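Local coordinates for protein endo-beta-mannanase (Rhizomucor miehei, PDB 4QP0) that probably hydrolyses internal beta-1,4-mannosidic linkages in mannans, galactomannans and glucomannans, as a secreted family 5 glycoside hydrolase with a TIM-barrel fold, at residues A[220-225]-A[230-235]; A[260-265]-A[272-277]; A[294-299]-A[304-309]. All coordinates share one frame; numbering follows the deposited sequence.

Contact 1 of 3, residues A[220-225]-A[230-235]; sequences EGFFNR and DYEYNG
The backbone O of Glu-232 is met by two groups from 220-225. Phe-223 N donates to Glu-232 O at 2.9 Å with a fairly straight N-H...O angle of 159°, and Phe-222 CA adds a CA-H...O contact to the same Glu-232 O at 3.4 Å. The next carbonyl on that side is used as well: Arg-225 N donates to Tyr-233 O over 2.9 Å. A third backbone link, from Gly-235 N to Phe-223 O, is weak because it is strongly bent. Only one beta bridge results, between Asn-224 and Asn-234, so the two loop segments are tied together without forming a regular sheet.

Two pairs of side chains run side by side across the contact. Phe-222 and Glu-232 point the same way, each with CG beside its backbone N (chi1 -62° and -65°), and Glu-232 CG lies 3.4 Å from Phe-222 CE1. It is thus the glutamate's methylenes that pack against the ring; its carboxylate stands nearly perpendicular to the ring plane, and OE1 makes a long, weak ion pair with Lys-264. Phe-223 and Tyr-233 have rings almost parallel but slid so far apart that they barely overlap, with Phe-223 CD2 and Tyr-233 CD1 at 3.6 Å. The guanidinium of Arg-225 folds back over one face of Phe-223, near the rim, while its NH1 forms a salt bridge with Asp-242.

Both segments belong to the long loop between strand 214-216 and helix 241-245, one of the strand-to-helix connections of the TIM barrel. This loop leans on helix 270-284: Phe-222 and Glu-232 touch Trp-274, Phe-223 stacks on His-278, and Tyr-233 OH bonds to Asp-277.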
loop_
_atom_site.group_PDB
_atom_site.type_symbol
_atom_site.label_atom_id
_atom_site.label_comp_id
_atom_site.label_asym_id
_atom_site.label_seq_id
_atom_site.Cartn_x
_atom_site.Cartn_y
_atom_site.Cartn_z
ATOM N N GLU A 220 8.387 1.932 -0.114
ATOM C CA GLU A 220 9.188 0.798 0.341
ATOM C C GLU A 220 9.913 1.087 1.655
ATOM O O GLU A 220 10.401 0.158 2.321
ATOM C CB GLU A 220 10.184 0.375 -0.740
ATOM C CG GLU A 220 9.534 -0.351 -1.903
ATOM C CD GLU A 220 10.246 -0.113 -3.223
ATOM O OE1 GLU A 220 10.365 1.064 -3.655
ATOM O OE2 GLU A 220 10.674 -1.113 -3.839
ATOM N N GLY A 221 9.986 2.369 2.012
ATOM C CA GLY A 221 10.571 2.798 3.278
ATOM C C GLY A 221 12.023 3.192 3.173
ATOM O O GLY A 221 12.752 3.173 4.162
ATOM N N PHE A 222 12.438 3.569 1.969
ATOM C CA PHE A 222 13.823 3.958 1.712
ATOM C C PHE A 222 14.200 5.245 2.436
ATOM O O PHE A 222 13.465 6.231 2.372
ATOM C CB PHE A 222 14.104 4.049 0.201
ATOM C CG PHE A 222 13.928 2.737 -0.540
ATOM C CD1 PHE A 222 13.996 1.505 0.134
ATOM C CD2 PHE A 222 13.705 2.723 -1.913
ATOM C CE1 PHE A 222 13.827 0.308 -0.547
ATOM C CE2 PHE A 222 13.551 1.524 -2.600
ATOM C CZ PHE A 222 13.618 0.317 -1.917
ATOM N N PHE A 223 15.337 5.206 3.142
ATOM C CA PHE A 223 15.856 6.350 3.904
ATOM C C PHE A 223 16.701 7.278 3.057
ATOM O O PHE A 223 17.140 6.915 1.969
ATOM C CB PHE A 223 16.727 5.874 5.063
ATOM C CG PHE A 223 15.976 5.151 6.130
ATOM C CD1 PHE A 223 15.174 5.848 7.030
ATOM C CD2 PHE A 223 16.084 3.771 6.253
ATOM C CE1 PHE A 223 14.486 5.176 8.025
ATOM C CE2 PHE A 223 15.397 3.097 7.244
ATOM C CZ PHE A 223 14.598 3.800 8.132
ATOM N N ASN A 224 16.941 8.475 3.579
ATOM C CA ASN A 224 17.884 9.406 2.980
ATOM C C ASN A 224 18.912 9.834 4.017
ATOM O O ASN A 224 19.051 11.017 4.336
ATOM C CB ASN A 224 17.152 10.604 2.366
ATOM C CG ASN A 224 18.096 11.668 1.843
ATOM O OD1 ASN A 224 19.182 11.371 1.356
ATOM N ND2 ASN A 224 17.687 12.920 1.959
ATOM N N ARG A 225 19.628 8.849 4.551
ATOM C CA ARG A 225 20.646 9.110 5.556
ATOM C C ARG A 225 22.043 9.219 4.927
ATOM O O ARG A 225 22.583 8.242 4.402
ATOM C CB ARG A 225 20.591 8.068 6.677
ATOM C CG ARG A 225 19.674 8.455 7.838
ATOM C CD ARG A 225 18.362 7.686 7.851
ATOM N NE ARG A 225 18.433 6.495 8.694
ATOM C CZ ARG A 225 17.658 6.249 9.752
ATOM N NH1 ARG A 225 16.715 7.102 10.124
ATOM N NH2 ARG A 225 17.822 5.123 10.437
ATOM N N ASP A 230 24.019 1.302 1.578
ATOM C CA ASP A 230 23.115 0.737 0.580
ATOM C C ASP A 230 22.152 1.739 -0.035
ATOM O O ASP A 230 21.947 2.828 0.499
ATOM C CB ASP A 230 22.345 -0.434 1.196
ATOM C CG ASP A 230 23.266 -1.496 1.761
ATOM O OD1 ASP A 230 24.469 -1.469 1.422
ATOM O OD2 ASP A 230 22.797 -2.351 2.544
ATOM N N TYR A 231 21.556 1.343 -1.158
ATOM C CA TYR A 231 20.602 2.163 -1.908
ATOM C C TYR A 231 19.348 2.484 -1.084
ATOM O O TYR A 231 18.742 3.553 -1.222
ATOM C CB TYR A 231 20.224 1.416 -3.191
ATOM C CG TYR A 231 19.435 2.202 -4.219
ATOM C CD1 TYR A 231 20.007 3.267 -4.903
ATOM C CD2 TYR A 231 18.118 1.843 -4.535
ATOM C CE1 TYR A 231 19.288 3.972 -5.856
ATOM C CE2 TYR A 231 17.394 2.538 -5.484
ATOM C CZ TYR A 231 17.987 3.601 -6.138
ATOM O OH TYR A 231 17.277 4.291 -7.082
ATOM N N GLU A 232 18.995 1.544 -0.215
ATOM C CA GLU A 232 17.805 1.603 0.627
ATOM C C GLU A 232 17.958 2.544 1.835
ATOM O O GLU A 232 16.965 2.892 2.482
ATOM C CB GLU A 232 17.447 0.178 1.100
ATOM C CG GLU A 232 17.027 -0.780 -0.013
ATOM C CD GLU A 232 18.190 -1.242 -0.880
ATOM O OE1 GLU A 232 19.360 -1.054 -0.470
ATOM O OE2 GLU A 232 17.935 -1.800 -1.972
ATOM N N TYR A 233 19.190 2.960 2.126
ATOM C CA TYR A 233 19.487 3.814 3.283
ATOM C C TYR A 233 20.027 5.206 2.953
ATOM O O TYR A 233 19.956 6.110 3.793
ATOM C CB TYR A 233 20.499 3.129 4.181
ATOM C CG TYR A 233 19.947 2.022 5.040
ATOM C CD1 TYR A 233 19.388 2.302 6.278
ATOM C CD2 TYR A 233 20.012 0.693 4.628
ATOM C CE1 TYR A 233 18.890 1.293 7.083
ATOM C CE2 TYR A 233 19.525 -0.333 5.432
ATOM C CZ TYR A 233 18.961 -0.020 6.659
ATOM O OH TYR A 233 18.472 -1.013 7.469
ATOM N N ASN A 234 20.573 5.384 1.751
ATOM C CA ASN A 234 21.330 6.598 1.437
ATOM C C ASN A 234 20.618 7.638 0.559
ATOM O O ASN A 234 21.231 8.613 0.125
ATOM C CB ASN A 234 22.711 6.242 0.857
ATOM C CG ASN A 234 22.645 5.694 -0.560
ATOM O OD1 ASN A 234 21.667 5.893 -1.292
ATOM N ND2 ASN A 234 23.705 5.003 -0.960
ATOM N N GLY A 235 19.337 7.422 0.297
ATOM C CA GLY A 235 18.556 8.354 -0.497
ATOM C C GLY A 235 18.813 8.289 -1.989
ATOM O O GLY A 235 18.456 9.211 -2.719
#

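Contact 2 of 3, residues A[260-265]-A[272-277]; sequences EAWSKG and VQWIKD
Trp-262 and Trp-274 form an offset edge-to-face pair within a beta-alpha unit of the TIM barrel, joining the loop that follows strand 253-257 to the helix, 270-284, into which it leads. The aromatic evidence is clear: the planes stand at 77°, and the six-membered ring of Trp-262 presents its edge to the five-membered ring of Trp-274 with centroids 5.7 Å apart. One atom does the touching. Trp-262 CZ3 lies over a face of the Trp-274 indole, displaced toward the rim, at 3.8 Å from NE1 and 3.9 Å from CE2 of Trp-274. With its CG anti to the backbone N (chi1 -178°), Trp-274 reaches off the helix toward the loop.

No polar bond joins the two segments. The Trp-274 N-H is spent on His-256 O in strand 253-257, which helps to hold the rotation of the indole, and with it the face offered to Trp-262.

Polar bonds instead shape each segment internally. In the loop, Trp-262 O accepts twice, from Ser-263 OG at 2.7 Å and from Lys-264 NZ at 2.8 Å, the two donors arriving from opposite faces of the carbonyl plane. The lysine also makes a cation-pi contact with Trp-270 at the start of the helix. One turn along the helix, Gln-273 NE2 reaches Asp-277 OD1 at 3.2 Å, from above the carboxylate plane.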
loop_
_atom_site.group_PDB
_atom_site.type_symbol
_atom_site.label_atom_id
_atom_site.label_comp_id
_atom_site.label_asym_id
_atom_site.label_seq_id
_atom_site.Cartn_x
_atom_site.Cartn_y
_atom_site.Cartn_z
ATOM N N GLU A 260 15.572 -10.380 -1.872
ATOM C CA GLU A 260 15.994 -10.991 -3.142
ATOM C C GLU A 260 16.038 -9.964 -4.266
ATOM O O GLU A 260 17.010 -9.905 -5.013
ATOM C CB GLU A 260 15.089 -12.162 -3.520
ATOM C CG GLU A 260 15.114 -13.306 -2.521
ATOM C CD GLU A 260 14.076 -14.367 -2.832
ATOM O OE1 GLU A 260 12.868 -14.119 -2.607
ATOM O OE2 GLU A 260 14.467 -15.458 -3.302
ATOM N N ALA A 261 14.994 -9.142 -4.362
ATOM C CA ALA A 261 14.919 -8.084 -5.369
ATOM C C ALA A 261 16.005 -7.037 -5.171
ATOM O O ALA A 261 16.457 -6.408 -6.130
ATOM C CB ALA A 261 13.546 -7.423 -5.349
ATOM N N TRP A 262 16.416 -6.856 -3.921
ATOM C CA TRP A 262 17.379 -5.823 -3.565
ATOM C C TRP A 262 18.740 -6.419 -3.390
ATOM O O TRP A 262 19.711 -5.711 -3.091
ATOM C CB TRP A 262 16.940 -5.110 -2.289
ATOM C CG TRP A 262 15.552 -4.512 -2.364
ATOM C CD1 TRP A 262 14.794 -4.265 -3.501
ATOM C CD2 TRP A 262 14.716 -4.048 -1.249
ATOM N NE1 TRP A 262 13.584 -3.715 -3.177
ATOM C CE2 TRP A 262 13.473 -3.553 -1.847
ATOM C CE3 TRP A 262 14.861 -4.006 0.130
ATOM C CZ2 TRP A 262 12.440 -3.034 -1.080
ATOM C CZ3 TRP A 262 13.811 -3.480 0.895
ATOM C CH2 TRP A 262 12.633 -3.003 0.301
ATOM N N SER A 263 18.810 -7.735 -3.595
ATOM C CA SER A 263 20.027 -8.539 -3.420
ATOM C C SER A 263 20.716 -8.337 -2.054
ATOM O O SER A 263 21.879 -7.938 -1.968
ATOM C CB SER A 263 20.996 -8.352 -4.598
ATOM O OG SER A 263 21.349 -6.988 -4.764
ATOM N N LYS A 264 19.987 -8.630 -0.988
ATOM C CA LYS A 264 20.542 -8.472 0.345
ATOM C C LYS A 264 20.777 -9.805 1.033
ATOM O O LYS A 264 21.176 -9.844 2.197
ATOM C CB LYS A 264 19.657 -7.557 1.187
ATOM C CG LYS A 264 19.608 -6.128 0.668
ATOM C CD LYS A 264 20.979 -5.475 0.715
ATOM C CE LYS A 264 20.908 -4.030 0.264
ATOM N NZ LYS A 264 20.753 -3.942 -1.211
ATOM N N GLY A 265 20.556 -10.891 0.297
ATOM C CA GLY A 265 20.783 -12.234 0.818
ATOM C C GLY A 265 19.623 -12.664 1.689
ATOM O O GLY A 265 19.232 -11.954 2.621
ATOM N N VAL A 272 16.545 -8.420 9.134
ATOM C CA VAL A 272 16.210 -8.179 10.522
ATOM C C VAL A 272 16.616 -6.759 10.892
ATOM O O VAL A 272 15.842 -6.026 11.498
ATOM C CB VAL A 272 16.913 -9.167 11.465
ATOM C CG1 VAL A 272 16.732 -8.737 12.910
ATOM C CG2 VAL A 272 16.382 -10.577 11.259
ATOM N N GLN A 273 17.833 -6.371 10.534
ATOM C CA GLN A 273 18.289 -4.996 10.773
ATOM C C GLN A 273 17.366 -3.958 10.121
ATOM O O GLN A 273 17.162 -2.881 10.671
ATOM C CB GLN A 273 19.738 -4.801 10.305
ATOM C CG GLN A 273 20.319 -3.433 10.629
ATOM C CD GLN A 273 20.793 -3.336 12.067
ATOM O OE1 GLN A 273 21.831 -3.892 12.414
ATOM N NE2 GLN A 273 20.050 -2.609 12.901
ATOM N N TRP A 274 16.801 -4.301 8.969
ATOM C CA TRP A 274 15.902 -3.413 8.222
ATOM C C TRP A 274 14.621 -3.132 8.969
ATOM O O TRP A 274 14.156 -1.977 9.008
ATOM C CB TRP A 274 15.603 -4.052 6.872
ATOM C CG TRP A 274 14.717 -3.276 5.923
ATOM C CD1 TRP A 274 13.463 -3.644 5.450
ATOM C CD2 TRP A 274 15.014 -2.003 5.252
ATOM N NE1 TRP A 274 12.975 -2.710 4.570
ATOM C CE2 TRP A 274 13.848 -1.700 4.410
ATOM C CE3 TRP A 274 16.078 -1.117 5.267
ATOM C CZ2 TRP A 274 13.777 -0.550 3.628
ATOM C CZ3 TRP A 274 15.997 0.042 4.469
ATOM C CH2 TRP A 274 14.870 0.314 3.676
ATOM N N ILE A 275 14.041 -4.182 9.563
ATOM C CA ILE A 275 12.829 -4.067 10.382
ATOM C C ILE A 275 13.123 -3.234 11.631
ATOM O O ILE A 275 12.465 -2.220 11.876
ATOM C CB ILE A 275 12.263 -5.459 10.790
ATOM C CG1 ILE A 275 11.842 -6.260 9.554
ATOM C CG2 ILE A 275 11.083 -5.320 11.751
ATOM C CD1 ILE A 275 11.889 -7.759 9.745
ATOM N N LYS A 276 14.111 -3.672 12.414
ATOM C CA LYS A 276 14.552 -2.956 13.617
ATOM C C LYS A 276 14.724 -1.459 13.328
ATOM O O LYS A 276 14.259 -0.618 14.101
ATOM C CB LYS A 276 15.863 -3.546 14.148
ATOM C CG LYS A 276 15.734 -4.915 14.797
ATOM C CD LYS A 276 17.077 -5.620 14.921
ATOM C CE LYS A 276 17.753 -5.392 16.262
ATOM N NZ LYS A 276 18.657 -4.212 16.259
ATOM N N ASP A 277 15.386 -1.140 12.215
ATOM C CA ASP A 277 15.604 0.261 11.806
ATOM C C ASP A 277 14.308 1.044 11.606
ATOM O O ASP A 277 14.233 2.211 11.972
ATOM C CB ASP A 277 16.485 0.353 10.555
ATOM C CG ASP A 277 17.950 0.014 10.838
ATOM O OD1 ASP A 277 18.348 -0.016 12.030
ATOM O OD2 ASP A 277 18.703 -0.235 9.863
#

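Contact 3 of 3, residues A[294-299]-A[304-309]; sequences YGLSTD and AQYPVW
Leu-296 packs its side chain against both Tyr-306 and Trp-309 of the helix, and each of its carbons has a defined partner. CB starts 4.1 Å from Tyr-306 CE2. CG lies 3.6 Å from Trp-309 CH2, the outer corner of the indole. At the fork, CD1 continues to Gln-305 CB, 3.6 Å away, while CD2 stays against Trp-309 CH2.

The backbone N of Leu-296 has its own partner in Tyr-306, donating to Tyr-306 OH at 3.2 Å. An N-H...O angle of 136° shows that this bond, the single one between the segments, is rather bent. Gly-295 CA sits beside the same hydroxyl, near the plane of the tyrosine ring.

Tyr-294 completes the aromatic cluster. It makes an edge-to-face (T-shaped) pair, its edge toward the face of Tyr-306, planes at 70°, and Tyr-294 CE1 stands over the centre of the Tyr-306 ring. Its neighbour Tyr-294 CD1 meets the edge of the Trp-309 indole, 3.6 Å from CE3 of Trp-309. CG of Tyr-294 lies between the backbone N and the carbonyl carbon (chi1 63°), turning the ring to meet both aromatics; its OH bonds to Gln-310 and Asp-321.

Strand 289-294 ends here, and Thr-298 N-caps helix 299-315 with OG1 bonded to Leu-301 N. A helix packed back on the preceding strand's end and the connecting loop is the beta-alpha unit repeated round a TIM barrel.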
loop_
_atom_site.group_PDB
_atom_site.type_symbol
_atom_site.label_atom_id
_atom_site.label_comp_id
_atom_site.label_asym_id
_atom_site.label_seq_id
_atom_site.Cartn_x
_atom_site.Cartn_y
_atom_site.Cartn_z
ATOM N N TYR A 294 5.943 -7.650 2.628
ATOM C CA TYR A 294 7.148 -8.466 2.702
ATOM C C TYR A 294 6.934 -9.787 2.006
ATOM O O TYR A 294 5.803 -10.278 1.926
ATOM C CB TYR A 294 7.676 -8.630 4.133
ATOM C CG TYR A 294 6.784 -9.346 5.097
ATOM C CD1 TYR A 294 6.954 -10.706 5.352
ATOM C CD2 TYR A 294 5.804 -8.660 5.804
ATOM C CE1 TYR A 294 6.149 -11.369 6.268
ATOM C CE2 TYR A 294 4.992 -9.308 6.714
ATOM C CZ TYR A 294 5.167 -10.662 6.947
ATOM O OH TYR A 294 4.357 -11.309 7.848
ATOM N N GLY A 295 8.011 -10.338 1.465
ATOM C CA GLY A 295 7.898 -11.581 0.731
ATOM C C GLY A 295 9.203 -12.285 0.467
ATOM O O GLY A 295 10.259 -11.657 0.395
ATOM N N LEU A 296 9.113 -13.604 0.337
ATOM C CA LEU A 296 10.209 -14.431 -0.137
ATOM C C LEU A 296 9.680 -15.378 -1.215
ATOM O O LEU A 296 8.537 -15.851 -1.129
ATOM C CB LEU A 296 10.860 -15.191 1.023
ATOM C CG LEU A 296 11.641 -14.296 1.997
ATOM C CD1 LEU A 296 12.065 -15.076 3.233
ATOM C CD2 LEU A 296 12.842 -13.638 1.319
ATOM N N SER A 297 10.516 -15.627 -2.225
ATOM C CA SER A 297 10.132 -16.343 -3.453
ATOM C C SER A 297 9.759 -17.813 -3.286
ATOM O O SER A 297 9.115 -18.386 -4.166
ATOM C CB SER A 297 11.254 -16.261 -4.496
ATOM O OG SER A 297 11.577 -14.921 -4.804
ATOM N N THR A 298 10.188 -18.446 -2.203
ATOM C CA THR A 298 9.905 -19.872 -2.054
ATOM C C THR A 298 9.315 -20.201 -0.701
ATOM O O THR A 298 9.565 -19.510 0.290
ATOM C CB THR A 298 11.148 -20.764 -2.299
ATOM O OG1 THR A 298 12.194 -20.407 -1.388
ATOM C CG2 THR A 298 11.649 -20.630 -3.728
ATOM N N ASP A 299 8.528 -21.271 -0.682
ATOM C CA ASP A 299 7.962 -21.809 0.540
ATOM C C ASP A 299 9.070 -21.986 1.570
ATOM O O ASP A 299 8.976 -21.480 2.693
ATOM C CB ASP A 299 7.289 -23.153 0.237
ATOM C CG ASP A 299 6.839 -23.874 1.485
ATOM O OD1 ASP A 299 5.803 -23.476 2.057
ATOM O OD2 ASP A 299 7.528 -24.835 1.893
ATOM N N ALA A 304 11.702 -20.478 6.642
ATOM C CA ALA A 304 12.993 -20.155 7.251
ATOM C C ALA A 304 13.035 -18.776 7.897
ATOM O O ALA A 304 13.503 -18.633 9.030
ATOM C CB ALA A 304 14.104 -20.266 6.216
ATOM N N GLN A 305 12.554 -17.762 7.176
ATOM C CA GLN A 305 12.793 -16.368 7.579
ATOM C C GLN A 305 11.582 -15.593 8.125
ATOM O O GLN A 305 11.746 -14.695 8.949
ATOM C CB GLN A 305 13.485 -15.589 6.456
ATOM C CG GLN A 305 14.793 -16.208 5.956
ATOM C CD GLN A 305 15.915 -16.243 6.994
ATOM O OE1 GLN A 305 16.883 -16.988 6.836
ATOM N NE2 GLN A 305 15.797 -15.440 8.049
ATOM N N TYR A 306 10.380 -15.939 7.679
ATOM C CA TYR A 306 9.160 -15.331 8.219
ATOM C C TYR A 306 9.081 -15.392 9.760
ATOM O O TYR A 306 8.855 -14.358 10.389
ATOM C CB TYR A 306 7.906 -15.923 7.559
ATOM C CG TYR A 306 7.589 -15.391 6.173
ATOM C CD1 TYR A 306 6.292 -15.459 5.661
ATOM C CD2 TYR A 306 8.572 -14.795 5.382
ATOM C CE1 TYR A 306 5.992 -14.967 4.397
ATOM C CE2 TYR A 306 8.276 -14.304 4.124
ATOM C CZ TYR A 306 6.987 -14.391 3.639
ATOM O OH TYR A 306 6.702 -13.904 2.378
ATOM N N PRO A 307 9.290 -16.581 10.380
ATOM C CA PRO A 307 9.258 -16.599 11.851
ATOM C C PRO A 307 10.288 -15.664 12.478
ATOM O O PRO A 307 10.019 -15.051 13.519
ATOM C CB PRO A 307 9.574 -18.060 12.199
ATOM C CG PRO A 307 9.108 -18.828 11.015
ATOM C CD PRO A 307 9.405 -17.946 9.830
ATOM N N VAL A 308 11.448 -15.549 11.835
ATOM C CA VAL A 308 12.502 -14.657 12.299
ATOM C C VAL A 308 12.036 -13.207 12.196
ATOM O O VAL A 308 12.106 -12.464 13.180
ATOM C CB VAL A 308 13.823 -14.864 11.513
ATOM C CG1 VAL A 308 14.938 -13.988 12.074
ATOM C CG2 VAL A 308 14.240 -16.332 11.550
ATOM N N TRP A 309 11.544 -12.826 11.016
ATOM C CA TRP A 309 11.103 -11.454 10.746
ATOM C C TRP A 309 9.939 -11.067 11.606
ATOM O O TRP A 309 9.847 -9.928 12.068
ATOM C CB TRP A 309 10.679 -11.281 9.292
ATOM C CG TRP A 309 11.756 -11.454 8.246
ATOM C CD1 TRP A 309 13.122 -11.667 8.431
ATOM C CD2 TRP A 309 11.579 -11.386 6.792
ATOM N NE1 TRP A 309 13.773 -11.749 7.223
ATOM C CE2 TRP A 309 12.905 -11.590 6.203
ATOM C CE3 TRP A 309 10.486 -11.187 5.946
ATOM C CZ2 TRP A 309 13.102 -11.594 4.832
ATOM C CZ3 TRP A 309 10.701 -11.195 4.568
ATOM C CH2 TRP A 309 11.977 -11.384 4.028
#

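In the fold
Contacts 2 and 3 are buried and each closes a strand-loop-helix unit, whereas contact 1 is partly buried and folds one long loop on itself; all three sit toward the barrel's periphery, 18 to 19 Å from the chain centre to their own centres. Their chemistry differs accordingly: backbone hydrogen bonds dominate at 220-225/230-235, a lone indole pair at 260-265/272-277, and an aromatic and aliphatic cluster with one hydroxyl bond at 294-299/304-309. Helix 270-284 is the shared element: its Trp-274 and Asp-277 meet the loop of contact 1, and Val-272 and Ile-275 pack against Val-308 and Trp-309 of contact 3. Glu-260 of contact 2 also bonds to Ser-297. Contacts 1 and 3 do not touch.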